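Local coordinates for endoribonuclease L-PSP/chorismate mutase-like domain-containing protein (Shewanella oneidensis, PDB 2OTM) that is of unknown function but forms a trimer and is probably an endoribonuclease of the YjgF/L-PSP type, at residues Y27-S31 with Q79-A83; L50-L56 with L142-C146; R70-L74 with L119-I123; K91-E97 with V148-L154; G98-V102 with T136-M140. All coordinates share one frame; numbering follows the deposited sequence. Where two conformers were deposited one is given.

Interaction 1: Y27-S31 with Q79-A83; sequences YEPYS and QLKQA
Y30 rests its ring on A83, a CH-pi contact that ties strand 30-33, outermost of the sheet within this chain, to the C-terminal part of helix 62-84 in the alpha/beta fold of the YjgF family. The CB of Y30 points toward the helix, and chi1 of 63° sets CG between the backbone N and carbonyl carbon, which swings the ring across A83. Outward, CG of Y30 is 4.1 Å and CD1 4.0 Å from CB of A83, and the approach tightens to 3.5 Å at CZ. The methyl sits over one face, 15° off the ring normal and shifted toward the rim on the CZ side. At the ring edge, CD2 of Y30 meets NE2 of Q79 at 3.4 Å; the Q79 amide plane is turned 47° from the ring. The bend of Q79 at chi2 also brings OE1 to 3.2 Å from CB of P29. That OE1 has a weak hydrogen bond to Q42. E28 forms a salt bridge with R129 of the second subunit, which places this strand beside a subunit interface. At the tip, a water joins OH of Y30 (2.9 Å) to the carbonyl O of A83, to which it donates at 2.6 Å.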
# COMPACT_ATOMS: atom_id res chain seq x y z
N TYR B 27 9.20 8.54 12.59
CA TYR B 27 7.83 8.66 12.07
C TYR B 27 6.83 8.55 13.23
O TYR B 27 7.18 8.15 14.35
CB TYR B 27 7.54 7.61 11.00
CG TYR B 27 7.64 6.18 11.46
CD1 TYR B 27 6.56 5.54 12.02
CD2 TYR B 27 8.83 5.47 11.33
CE1 TYR B 27 6.63 4.23 12.46
CE2 TYR B 27 8.93 4.16 11.78
CZ TYR B 27 7.83 3.54 12.34
OH TYR B 27 7.90 2.23 12.79
N GLU B 28 5.60 8.98 12.96
CA GLU B 28 4.52 9.00 13.93
C GLU B 28 3.81 7.66 13.92
O GLU B 28 3.62 7.07 12.86
CB GLU B 28 3.50 10.09 13.57
CG GLU B 28 4.05 11.52 13.60
CD GLU B 28 4.48 11.92 14.99
OE1 GLU B 28 3.83 11.46 15.96
OE2 GLU B 28 5.47 12.67 15.12
N PRO B 29 3.43 7.15 15.10
CA PRO B 29 2.62 5.94 15.16
C PRO B 29 1.28 6.01 14.47
O PRO B 29 0.75 4.99 14.11
CB PRO B 29 2.39 5.74 16.66
CG PRO B 29 2.80 6.98 17.28
CD PRO B 29 3.84 7.57 16.44
N TYR B 30 0.74 7.21 14.31
CA TYR B 30 -0.45 7.40 13.52
C TYR B 30 -0.47 8.81 12.97
O TYR B 30 0.24 9.71 13.48
CB TYR B 30 -1.74 7.13 14.33
CG TYR B 30 -1.97 8.06 15.49
CD1 TYR B 30 -2.66 9.24 15.35
CD2 TYR B 30 -1.50 7.73 16.75
CE1 TYR B 30 -2.86 10.09 16.42
CE2 TYR B 30 -1.69 8.56 17.82
CZ TYR B 30 -2.36 9.74 17.65
OH TYR B 30 -2.55 10.56 18.73
N SER B 31 -1.25 9.01 11.91
CA SER B 31 -1.52 10.33 11.42
C SER B 31 -3.00 10.50 11.12
O SER B 31 -3.76 9.53 11.07
CB SER B 31 -0.64 10.66 10.20
OG SER B 31 -0.82 9.79 9.08
N GLN B 79 -3.26 1.16 19.56
CA GLN B 79 -2.79 2.40 18.98
C GLN B 79 -3.96 3.34 18.71
O GLN B 79 -3.89 4.53 18.97
CB GLN B 79 -2.06 2.09 17.66
CG GLN B 79 -1.45 3.31 16.98
CD GLN B 79 -0.34 3.86 17.81
OE1 GLN B 79 0.74 3.29 17.84
NE2 GLN B 79 -0.61 4.96 18.53
N LEU B 80 -5.06 2.78 18.21
CA LEU B 80 -6.25 3.57 17.89
C LEU B 80 -6.84 4.12 19.18
O LEU B 80 -7.28 5.28 19.21
CB LEU B 80 -7.29 2.72 17.16
CG LEU B 80 -6.93 2.23 15.75
CD1 LEU B 80 -8.05 1.38 15.22
CD2 LEU B 80 -6.60 3.40 14.82
N LYS B 81 -6.86 3.31 20.23
CA LYS B 81 -7.41 3.77 21.50
C LYS B 81 -6.61 4.93 22.08
O LYS B 81 -7.17 5.85 22.70
CB LYS B 81 -7.45 2.65 22.54
CG LYS B 81 -8.05 3.13 23.88
CD LYS B 81 -8.84 2.07 24.58
CE LYS B 81 -9.28 2.53 25.98
NZ LYS B 81 -10.52 3.38 25.99
N GLN B 82 -5.29 4.87 21.91
CA GLN B 82 -4.44 5.96 22.35
C GLN B 82 -4.74 7.23 21.58
O GLN B 82 -4.78 8.31 22.17
CB GLN B 82 -2.97 5.59 22.19
CG GLN B 82 -2.02 6.50 22.92
CD GLN B 82 -0.59 6.30 22.45
OE1 GLN B 82 0.26 5.88 23.22
NE2 GLN B 82 -0.34 6.57 21.17
N ALA B 83 -4.97 7.11 20.29
CA ALA B 83 -5.28 8.24 19.46
C ALA B 83 -6.66 8.85 19.77
O ALA B 83 -6.79 10.06 19.80
CB ALA B 83 -5.23 7.85 18.01
O HOH W 1 -5.05 11.93 19.29

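Interaction 2: L50-L56 with L142-C146; sequences LLYQGQL and LNSLC
With chi1 of L50 at -177°, its CG stands opposite the backbone N and CD2 reaches L142, 3.5 Å from CB; a similar chi1 of 173° in L145 lays that leucine along the 52-56 backbone. There CD1 of L145 comes within 3.3 Å of N of L56, while CB of L145 packs on CB of Y52. A single beta bridge at Q53 and S144 joins the loop after strand 49-50 to the loop leading into strand 146-153 of the YjgF-like fold, with N of L145 donating to O of Y52 at 3.0 Å. CA-H...O contacts extend this seam, among them CA of L145 to O of G54 at 3.4 Å. G54, just after the bridge, has backbone angles at which a CB would strike the preceding carbonyl O, which calls for glycine. Q53 braces its own loop, NE2 donating to O of L50 at 3.2 Å. S144 turns OG back to O of C146 at 2.7 Å, and this OG lies 3.9 Å from CD1 of L50; an alanine here would probably leave the C146 carbonyl without that donor and open a small gap beside L50. Beside the bridge, L145 rests on A68 of helix 62-84, and the ring of Y52 meets Y60 edge-to-face.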
# COMPACT_ATOMS: atom_id res chain seq x y z
N LEU B 50 8.33 -9.49 20.91
CA LEU B 50 7.86 -9.79 19.56
C LEU B 50 7.70 -11.29 19.48
O LEU B 50 8.68 -12.03 19.51
CB LEU B 50 8.85 -9.28 18.51
CG LEU B 50 8.39 -9.48 17.07
CD1 LEU B 50 7.05 -8.80 16.88
CD2 LEU B 50 9.46 -8.97 16.09
N LEU B 51 6.46 -11.74 19.44
CA LEU B 51 6.17 -13.13 19.70
C LEU B 51 6.41 -14.05 18.51
O LEU B 51 6.66 -15.23 18.69
CB LEU B 51 4.76 -13.27 20.23
CG LEU B 51 4.50 -14.18 21.41
CD1 LEU B 51 5.35 -13.74 22.62
CD2 LEU B 51 3.01 -14.10 21.73
N TYR B 52 6.34 -13.49 17.31
CA TYR B 52 6.47 -14.26 16.06
C TYR B 52 7.53 -13.66 15.16
O TYR B 52 7.38 -12.55 14.64
CB TYR B 52 5.15 -14.27 15.33
CG TYR B 52 4.03 -14.85 16.13
CD1 TYR B 52 3.77 -16.20 16.09
CD2 TYR B 52 3.24 -14.07 16.94
CE1 TYR B 52 2.72 -16.75 16.82
CE2 TYR B 52 2.20 -14.61 17.70
CZ TYR B 52 1.95 -15.95 17.61
OH TYR B 52 0.92 -16.51 18.34
N GLN B 53 8.61 -14.40 15.01
CA GLN B 53 9.72 -13.98 14.18
C GLN B 53 10.13 -15.08 13.25
O GLN B 53 10.70 -16.09 13.68
CB GLN B 53 10.90 -13.60 15.04
CG GLN B 53 10.64 -12.46 15.99
CD GLN B 53 11.80 -12.24 16.93
OE1 GLN B 53 12.90 -11.98 16.49
NE2 GLN B 53 11.54 -12.30 18.21
N GLY B 54 9.82 -14.92 11.98
CA GLY B 54 10.10 -15.94 11.02
C GLY B 54 9.12 -15.86 9.87
O GLY B 54 8.56 -14.81 9.60
N GLN B 55 8.88 -17.00 9.23
CA GLN B 55 8.18 -17.05 7.97
C GLN B 55 7.05 -18.08 8.01
O GLN B 55 7.24 -19.21 8.49
CB GLN B 55 9.18 -17.47 6.92
CG GLN B 55 8.67 -17.48 5.51
CD GLN B 55 9.80 -17.80 4.54
OE1 GLN B 55 10.26 -18.92 4.49
NE2 GLN B 55 10.23 -16.83 3.79
N LEU B 56 5.91 -17.70 7.47
CA LEU B 56 4.75 -18.60 7.37
C LEU B 56 5.04 -19.77 6.46
O LEU B 56 5.52 -19.61 5.34
CB LEU B 56 3.54 -17.84 6.80
CG LEU B 56 2.20 -18.46 7.09
CD1 LEU B 56 1.94 -18.37 8.61
CD2 LEU B 56 1.09 -17.76 6.23
N LEU B 142 12.49 -6.32 12.18
CA LEU B 142 12.64 -7.15 13.37
C LEU B 142 12.44 -8.65 13.06
O LEU B 142 12.24 -9.43 13.98
CB LEU B 142 11.66 -6.70 14.49
CG LEU B 142 11.70 -5.22 14.95
CD1 LEU B 142 10.65 -4.93 16.02
CD2 LEU B 142 13.05 -4.87 15.49
N ASN B 143 12.49 -9.04 11.78
CA ASN B 143 12.16 -10.39 11.38
C ASN B 143 10.78 -10.83 11.83
O ASN B 143 10.52 -12.04 12.02
CB ASN B 143 13.22 -11.37 11.87
CG ASN B 143 13.10 -12.74 11.24
OD1 ASN B 143 12.69 -12.90 10.07
ND2 ASN B 143 13.46 -13.77 12.02
N SER B 144 9.87 -9.86 11.98
CA SER B 144 8.50 -10.15 12.34
C SER B 144 7.83 -11.04 11.31
O SER B 144 8.05 -10.93 10.11
CB SER B 144 7.70 -8.86 12.50
OG SER B 144 6.40 -9.10 13.03
N LEU B 145 6.96 -11.94 11.76
CA LEU B 145 6.16 -12.72 10.83
C LEU B 145 5.16 -11.83 10.08
O LEU B 145 4.85 -12.09 8.91
CB LEU B 145 5.42 -13.81 11.56
CG LEU B 145 4.41 -14.62 10.78
CD1 LEU B 145 5.12 -15.42 9.68
CD2 LEU B 145 3.75 -15.51 11.79
N CYS B 146 4.68 -10.78 10.73
CA CYS B 146 3.67 -9.95 10.12
C CYS B 146 3.69 -8.52 10.59
O CYS B 146 4.30 -8.17 11.62
CB CYS B 146 2.28 -10.54 10.38
SG CYS B 146 1.73 -10.52 12.12
O HOH W 2 14.52 -13.48 14.61

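Interaction 3: R70-L74 with L119-I123; sequences RLATL and LLLEI
The guanidinium of R70 lies over CD1 of L119, which sits 3.5 Å from its plane and off-centre toward the rim. With the chain extended from CG to NE, the arginine crosses L119 at about a right angle and carries its head on to E122. NH1 donates to OE1 of E122 at 3.0 Å in a nearly straight salt bridge (165°). OE1 lies in the guanidinium plane and is approached on its syn side, while the carboxylate is turned 29° from that plane; a single short bond therefore carries the pair, the other N-O distances being 3.6 Å or more. The second branch of L119 goes deeper: CD2 reaches the backbone of the opposite helix, 3.5 Å from O of R70 and 3.7 Å from N of L74, over the turn closed by their own hydrogen bond. T73 presents its methyl, CG2, to CD2 of L120 at 3.8 Å, and its OG1 bonds to O of C69 in the same helix. L120 also packs on I93 and L96 of the sheet. The axes of the short segments come within 10.8 Å, 52° apart, as neighbouring helices 62-84 and 109-124 lie side by side on one face of the mixed sheet, the layered alpha/beta design of the YjgF-like fold.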
# COMPACT_ATOMS: atom_id res chain seq x y z
N ARG B 70 -3.81 -11.67 14.55
CA ARG B 70 -4.73 -11.27 15.61
C ARG B 70 -4.00 -10.41 16.65
O ARG B 70 -4.50 -9.36 17.07
CB ARG B 70 -5.38 -12.51 16.24
CG ARG B 70 -6.40 -12.26 17.34
CD ARG B 70 -6.99 -13.59 17.85
NE ARG B 70 -7.84 -13.42 19.04
CZ ARG B 70 -9.16 -13.18 19.03
NH1 ARG B 70 -9.83 -13.06 17.91
NH2 ARG B 70 -9.81 -13.06 20.17
N LEU B 71 -2.81 -10.85 17.08
CA LEU B 71 -2.06 -10.12 18.09
C LEU B 71 -1.57 -8.76 17.56
O LEU B 71 -1.62 -7.75 18.27
CB LEU B 71 -0.89 -10.96 18.61
CG LEU B 71 -0.07 -10.42 19.76
CD1 LEU B 71 -0.92 -10.00 20.98
CD2 LEU B 71 1.03 -11.45 20.11
N ALA B 72 -1.07 -8.73 16.33
CA ALA B 72 -0.69 -7.44 15.70
C ALA B 72 -1.87 -6.47 15.63
O ALA B 72 -1.72 -5.25 15.82
CB ALA B 72 -0.11 -7.71 14.29
N THR B 73 -3.05 -7.02 15.36
CA THR B 73 -4.27 -6.20 15.26
C THR B 73 -4.69 -5.72 16.65
O THR B 73 -5.14 -4.59 16.81
CB THR B 73 -5.39 -6.95 14.56
OG1 THR B 73 -4.95 -7.32 13.23
CG2 THR B 73 -6.62 -6.08 14.47
N LEU B 74 -4.51 -6.55 17.67
CA LEU B 74 -4.76 -6.09 19.03
C LEU B 74 -3.85 -4.92 19.37
O LEU B 74 -4.29 -3.96 20.00
CB LEU B 74 -4.53 -7.23 20.03
CG LEU B 74 -4.97 -6.99 21.47
CD1 LEU B 74 -6.51 -6.78 21.53
CD2 LEU B 74 -4.52 -8.15 22.34
N LEU B 119 -10.82 -10.30 14.10
CA LEU B 119 -10.80 -9.51 15.36
C LEU B 119 -11.47 -8.14 15.17
O LEU B 119 -12.19 -7.65 16.04
CB LEU B 119 -9.38 -9.33 15.86
CG LEU B 119 -9.25 -8.66 17.24
CD1 LEU B 119 -9.78 -9.53 18.39
CD2 LEU B 119 -7.78 -8.29 17.44
N LEU B 120 -11.27 -7.54 14.00
CA LEU B 120 -11.91 -6.24 13.72
C LEU B 120 -13.44 -6.38 13.81
O LEU B 120 -14.14 -5.55 14.41
CB LEU B 120 -11.50 -5.72 12.36
CG LEU B 120 -10.02 -5.29 12.22
CD1 LEU B 120 -9.68 -4.79 10.81
CD2 LEU B 120 -9.71 -4.20 13.28
N LEU B 121 -13.96 -7.46 13.24
CA LEU B 121 -15.40 -7.73 13.28
C LEU B 121 -15.88 -8.06 14.70
O LEU B 121 -16.92 -7.58 15.13
CB LEU B 121 -15.75 -8.84 12.30
CG LEU B 121 -15.60 -8.47 10.82
CD1 LEU B 121 -15.68 -9.71 9.94
CD2 LEU B 121 -16.62 -7.44 10.41
N GLU B 122 -15.10 -8.85 15.42
CA GLU B 122 -15.43 -9.23 16.80
C GLU B 122 -15.51 -8.01 17.71
O GLU B 122 -16.45 -7.84 18.50
CB GLU B 122 -14.37 -10.18 17.31
CG GLU B 122 -14.54 -10.67 18.74
CD GLU B 122 -13.41 -11.63 19.14
OE1 GLU B 122 -12.64 -12.10 18.25
OE2 GLU B 122 -13.31 -11.91 20.35
N ILE B 123 -14.56 -7.10 17.57
CA ILE B 123 -14.43 -6.01 18.50
C ILE B 123 -15.27 -4.80 18.09
O ILE B 123 -15.85 -4.13 18.97
CB ILE B 123 -12.94 -5.62 18.71
CG1 ILE B 123 -12.15 -6.81 19.28
CG2 ILE B 123 -12.76 -4.39 19.62
CD1 ILE B 123 -12.72 -7.43 20.55

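Interaction 4: K91-E97 with V148-L154; sequences KQIYRLE and VYLFAEL
Strands 92-97 and 148-153 run antiparallel, 4.6 Å apart at closest approach with local directions 140° apart, and two classic beta bulges interrupt their ladder. K91 and Q92 both face E153, and Y94 and R95 both face F151, whose carbonyl receives weak bonds from the two amides. Beyond the second bulge the pairing is regular: N of E97 donates to O of Y149 at 2.9 Å. This is the middle of the mixed sheet of the YjgF-like fold. Its I93, L96 and L150 side packs against the two long helices, CD1 of L96 meeting CD2 of L150 at 3.8 Å; the side bearing R95, E97, Y149 and F151 turns to neighbouring subunits. There F151 is boxed in. Its CB lies over one face of the Y94 ring, which chi1 of 60° folds back across it, the methylene of R95 CG runs alongside CD1, and the carboxylate carbon CD of E97 is 3.5 Å from CE1. Within its strand E97 receives NE of R95 on the anti lone pair of OE2 at 2.9 Å, and its side chain lies about 4 Å from a bound calcium ion; a leucine in its place would probably leave NE of R95 without its charged mate, though NH1 would keep S131 of its own chain and T39 of the third subunit. At the strand end, NE2 of Q92 makes a short bond to OE1 of E153, 2.6 Å, from the anti side, and another to I32 of the third subunit. A water links NZ of K91, OE2 of E153 and OXT of L154.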
# COMPACT_ATOMS: atom_id res chain seq x y z
N LYS B 91 -16.02 5.70 13.71
CA LYS B 91 -17.18 5.42 12.88
C LYS B 91 -17.04 4.10 12.12
O LYS B 91 -17.98 3.34 12.02
CB LYS B 91 -17.40 6.53 11.87
CG LYS B 91 -17.83 7.82 12.53
CD LYS B 91 -18.18 8.88 11.49
CE LYS B 91 -18.69 10.16 12.18
NZ LYS B 91 -19.35 11.09 11.23
N GLN B 92 -15.85 3.84 11.60
CA GLN B 92 -15.56 2.57 10.93
C GLN B 92 -14.09 2.36 10.81
O GLN B 92 -13.35 3.31 10.67
CB GLN B 92 -16.16 2.52 9.50
CG GLN B 92 -15.83 3.72 8.63
CD GLN B 92 -16.15 3.50 7.12
OE1 GLN B 92 -16.40 2.37 6.67
NE2 GLN B 92 -16.11 4.58 6.36
N ILE B 93 -13.67 1.11 10.89
CA ILE B 93 -12.35 0.69 10.47
C ILE B 93 -12.55 0.28 9.04
O ILE B 93 -13.03 -0.83 8.79
CB ILE B 93 -11.83 -0.54 11.23
CG1 ILE B 93 -11.88 -0.35 12.75
CG2 ILE B 93 -10.39 -0.87 10.76
CD1 ILE B 93 -10.93 0.61 13.24
N TYR B 94 -12.29 1.18 8.10
CA TYR B 94 -12.68 0.95 6.71
C TYR B 94 -11.64 0.15 5.91
O TYR B 94 -11.95 -0.34 4.81
CB TYR B 94 -12.99 2.25 5.96
CG TYR B 94 -11.87 3.24 5.87
CD1 TYR B 94 -10.97 3.19 4.83
CD2 TYR B 94 -11.72 4.25 6.83
CE1 TYR B 94 -9.95 4.10 4.72
CE2 TYR B 94 -10.65 5.16 6.73
CZ TYR B 94 -9.80 5.09 5.66
OH TYR B 94 -8.78 5.95 5.51
N ARG B 95 -10.42 0.05 6.43
CA ARG B 95 -9.34 -0.62 5.69
C ARG B 95 -8.33 -1.27 6.62
O ARG B 95 -7.93 -0.69 7.63
CB ARG B 95 -8.65 0.41 4.81
CG ARG B 95 -7.53 -0.11 3.93
CD ARG B 95 -8.10 -0.68 2.72
NE ARG B 95 -7.22 -0.62 1.57
CZ ARG B 95 -7.62 -0.92 0.33
NH1 ARG B 95 -8.87 -1.29 0.13
NH2 ARG B 95 -6.79 -0.84 -0.69
N LEU B 96 -7.96 -2.50 6.27
CA LEU B 96 -6.88 -3.26 6.91
C LEU B 96 -5.85 -3.52 5.83
O LEU B 96 -6.22 -3.95 4.75
CB LEU B 96 -7.42 -4.60 7.38
CG LEU B 96 -6.45 -5.75 7.65
CD1 LEU B 96 -5.51 -5.35 8.80
CD2 LEU B 96 -7.22 -7.07 7.92
N GLU B 97 -4.56 -3.27 6.10
CA GLU B 97 -3.49 -3.63 5.16
C GLU B 97 -2.46 -4.44 5.95
O GLU B 97 -1.94 -3.98 6.96
CB GLU B 97 -2.91 -2.41 4.41
CG GLU B 97 -4.03 -1.61 3.67
CD GLU B 97 -3.60 -0.40 2.87
OE1 GLU B 97 -2.42 0.03 2.90
OE2 GLU B 97 -4.50 0.15 2.19
N VAL B 148 0.72 -5.13 10.57
CA VAL B 148 -0.65 -4.74 10.32
C VAL B 148 -0.76 -3.22 10.37
O VAL B 148 -0.13 -2.57 11.22
CB VAL B 148 -1.60 -5.43 11.37
CG1 VAL B 148 -2.95 -4.77 11.43
CG2 VAL B 148 -1.72 -6.94 11.06
N TYR B 149 -1.56 -2.67 9.46
CA TYR B 149 -1.88 -1.26 9.40
C TYR B 149 -3.40 -1.13 9.35
O TYR B 149 -4.06 -1.82 8.58
CB TYR B 149 -1.33 -0.62 8.13
CG TYR B 149 0.17 -0.66 8.00
CD1 TYR B 149 0.83 -1.82 7.60
CD2 TYR B 149 0.92 0.48 8.21
CE1 TYR B 149 2.23 -1.84 7.47
CE2 TYR B 149 2.32 0.48 8.10
CZ TYR B 149 2.96 -0.70 7.73
OH TYR B 149 4.33 -0.67 7.59
N LEU B 150 -3.94 -0.22 10.14
CA LEU B 150 -5.38 0.04 10.17
C LEU B 150 -5.66 1.49 9.77
O LEU B 150 -4.83 2.37 9.96
CB LEU B 150 -5.94 -0.19 11.56
CG LEU B 150 -5.89 -1.61 12.12
CD1 LEU B 150 -6.60 -1.65 13.44
CD2 LEU B 150 -6.50 -2.60 11.17
N PHE B 151 -6.83 1.69 9.18
CA PHE B 151 -7.32 2.98 8.74
C PHE B 151 -8.76 3.11 9.27
O PHE B 151 -9.58 2.21 9.05
CB PHE B 151 -7.36 3.04 7.23
CG PHE B 151 -6.01 2.83 6.56
CD1 PHE B 151 -5.49 1.56 6.41
CD2 PHE B 151 -5.30 3.89 6.08
CE1 PHE B 151 -4.28 1.36 5.80
CE2 PHE B 151 -4.07 3.69 5.45
CZ PHE B 151 -3.57 2.43 5.33
N ALA B 152 -9.03 4.21 9.96
CA ALA B 152 -10.29 4.42 10.66
C ALA B 152 -10.86 5.76 10.28
O ALA B 152 -10.11 6.71 10.03
CB ALA B 152 -10.11 4.35 12.17
N GLU B 153 -12.18 5.83 10.25
CA GLU B 153 -12.93 7.06 10.05
C GLU B 153 -13.44 7.55 11.40
O GLU B 153 -14.02 6.77 12.16
CB GLU B 153 -14.13 6.82 9.12
CG GLU B 153 -14.82 8.10 8.73
CD GLU B 153 -16.09 7.91 7.91
OE1 GLU B 153 -16.53 6.77 7.68
OE2 GLU B 153 -16.66 8.95 7.53
N LEU B 154 -13.20 8.82 11.68
CA LEU B 154 -13.67 9.46 12.91
C LEU B 154 -14.81 10.41 12.58
O LEU B 154 -15.49 10.93 13.48
CB LEU B 154 -12.55 10.27 13.53
CG LEU B 154 -11.26 9.51 13.84
CD1 LEU B 154 -10.17 10.54 14.10
CD2 LEU B 154 -11.45 8.56 15.02
OXT LEU B 154 -15.05 10.71 11.39
O HOH W 3 -16.98 11.10 9.53

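Interaction 5: G98-V102 with T136-M140; sequences GVLNV and TNPVM
The carbonyl O of L100 is gripped twice by segment 136-140: N of N137 donates to it at 3.0 Å, and CA of T136 adds a CA-H...O contact at 3.1 Å. L100 and T136 form a parallel bridge where strands 92-100 and 131-136 end, the two strands being joined through helix 109-124 in a beta-alpha-beta crossover. Past the bridge the chain turns from N137 to M140 and comes back over the first strand. M140, a selenomethionine, is bent at chi2 and chi3 and curls against V99: SE touches CG1 of V99 at 3.7 Å, and the methyl CE sits near the V99 carbonyl. On its other side, CG of M140 packs on CB of N101, whose OD1 is bonded to Q55. CG1 of V99 also meets OD1 of N137 at 3.5 Å. V102 and T136 press methyl on methyl, CG2 to CG2 at a tight 3.4 Å. Both OG1 and N of T136 bond to the third subunit, and N137 packs against N137 of that copy, so this turn is part of the trimer interface. The N137 amide is also tied to its own backbone, ND2 donating to O of T136 at 2.8 Å from above the carbonyl plane.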
# COMPACT_ATOMS: atom_id res chain seq x y z
N GLY B 98 -2.20 -5.66 5.50
CA GLY B 98 -1.33 -6.59 6.20
C GLY B 98 -0.22 -7.12 5.33
O GLY B 98 -0.44 -7.38 4.15
N VAL B 99 0.95 -7.30 5.93
CA VAL B 99 2.12 -7.87 5.30
C VAL B 99 2.55 -9.09 6.10
O VAL B 99 2.61 -9.03 7.35
CB VAL B 99 3.34 -6.90 5.32
CG1 VAL B 99 4.44 -7.43 4.44
CG2 VAL B 99 2.95 -5.48 4.88
N LEU B 100 2.88 -10.15 5.39
CA LEU B 100 3.42 -11.37 5.98
C LEU B 100 4.67 -11.81 5.28
O LEU B 100 4.81 -11.62 4.08
CB LEU B 100 2.39 -12.52 5.93
CG LEU B 100 1.12 -12.30 6.78
CD1 LEU B 100 -0.04 -11.82 5.95
CD2 LEU B 100 0.73 -13.56 7.52
N ASN B 101 5.56 -12.47 6.02
CA ASN B 101 6.68 -13.17 5.39
C ASN B 101 6.23 -14.62 5.20
O ASN B 101 5.88 -15.28 6.20
CB ASN B 101 7.93 -13.13 6.27
CG ASN B 101 9.14 -13.70 5.58
OD1 ASN B 101 9.05 -14.21 4.44
ND2 ASN B 101 10.28 -13.64 6.24
N VAL B 102 6.18 -15.08 3.94
CA VAL B 102 5.54 -16.36 3.58
C VAL B 102 6.50 -17.17 2.71
O VAL B 102 7.09 -16.66 1.75
CB VAL B 102 4.17 -16.12 2.85
CG1 VAL B 102 3.46 -17.43 2.54
CG2 VAL B 102 3.27 -15.23 3.71
N THR B 136 2.98 -10.17 0.61
CA THR B 136 4.05 -10.91 1.19
C THR B 136 5.33 -10.18 0.87
O THR B 136 5.55 -9.72 -0.27
CB THR B 136 4.10 -12.37 0.69
OG1 THR B 136 4.27 -12.39 -0.73
CG2 THR B 136 2.80 -13.10 1.06
N ASN B 137 6.22 -10.12 1.85
CA ASN B 137 7.54 -9.52 1.63
C ASN B 137 8.61 -10.47 2.15
O ASN B 137 8.38 -11.18 3.14
CB ASN B 137 7.70 -8.22 2.43
CG ASN B 137 6.90 -7.03 1.90
OD1 ASN B 137 6.96 -5.97 2.54
ND2 ASN B 137 6.16 -7.16 0.77
N PRO B 138 9.78 -10.50 1.49
CA PRO B 138 10.80 -11.49 1.87
C PRO B 138 11.55 -11.16 3.14
O PRO B 138 12.13 -12.07 3.79
CB PRO B 138 11.75 -11.47 0.69
CG PRO B 138 11.55 -10.16 0.05
CD PRO B 138 10.18 -9.70 0.34
N VAL B 139 11.60 -9.89 3.48
CA VAL B 139 12.38 -9.42 4.65
C VAL B 139 11.49 -8.47 5.43
O VAL B 139 10.86 -7.58 4.84
CB VAL B 139 13.71 -8.70 4.22
CG1 VAL B 139 14.42 -8.13 5.47
CG2 VAL B 139 14.63 -9.63 3.41
N MSE B 140 11.45 -8.64 6.74
CA MSE B 140 10.54 -7.88 7.60
C MSE B 140 11.29 -7.14 8.69
O MSE B 140 12.28 -7.64 9.19
CB MSE B 140 9.53 -8.84 8.26
CG MSE B 140 8.71 -9.64 7.33
SE MSE B 140 7.36 -8.57 6.42
CE MSE B 140 6.10 -8.44 7.91
O HOH W 4 11.90 -14.49 2.80

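How the interactions relate
Interactions 1, 4 and 5 all reach the mixed sheet, with 4 at its centre, 5 at the far end of the shared strand 92-100 and 1 at strand 30-33; the centres of 4 and 5 are about 20 Å apart. Interaction 3 joins the two helices packed on one face of the sheet and touches 4 through A72, T73 and L120, and L80 from interaction 1 packs on I93 and L150. The centres of 2 and 5 are about 9 Å apart, and the two contacts touch. Along the chain, 1 closes before 4 opens, and 2 spans both 3 and 5. Helices and loops thus share one sheet, and 4 and 5 both meet the third subunit.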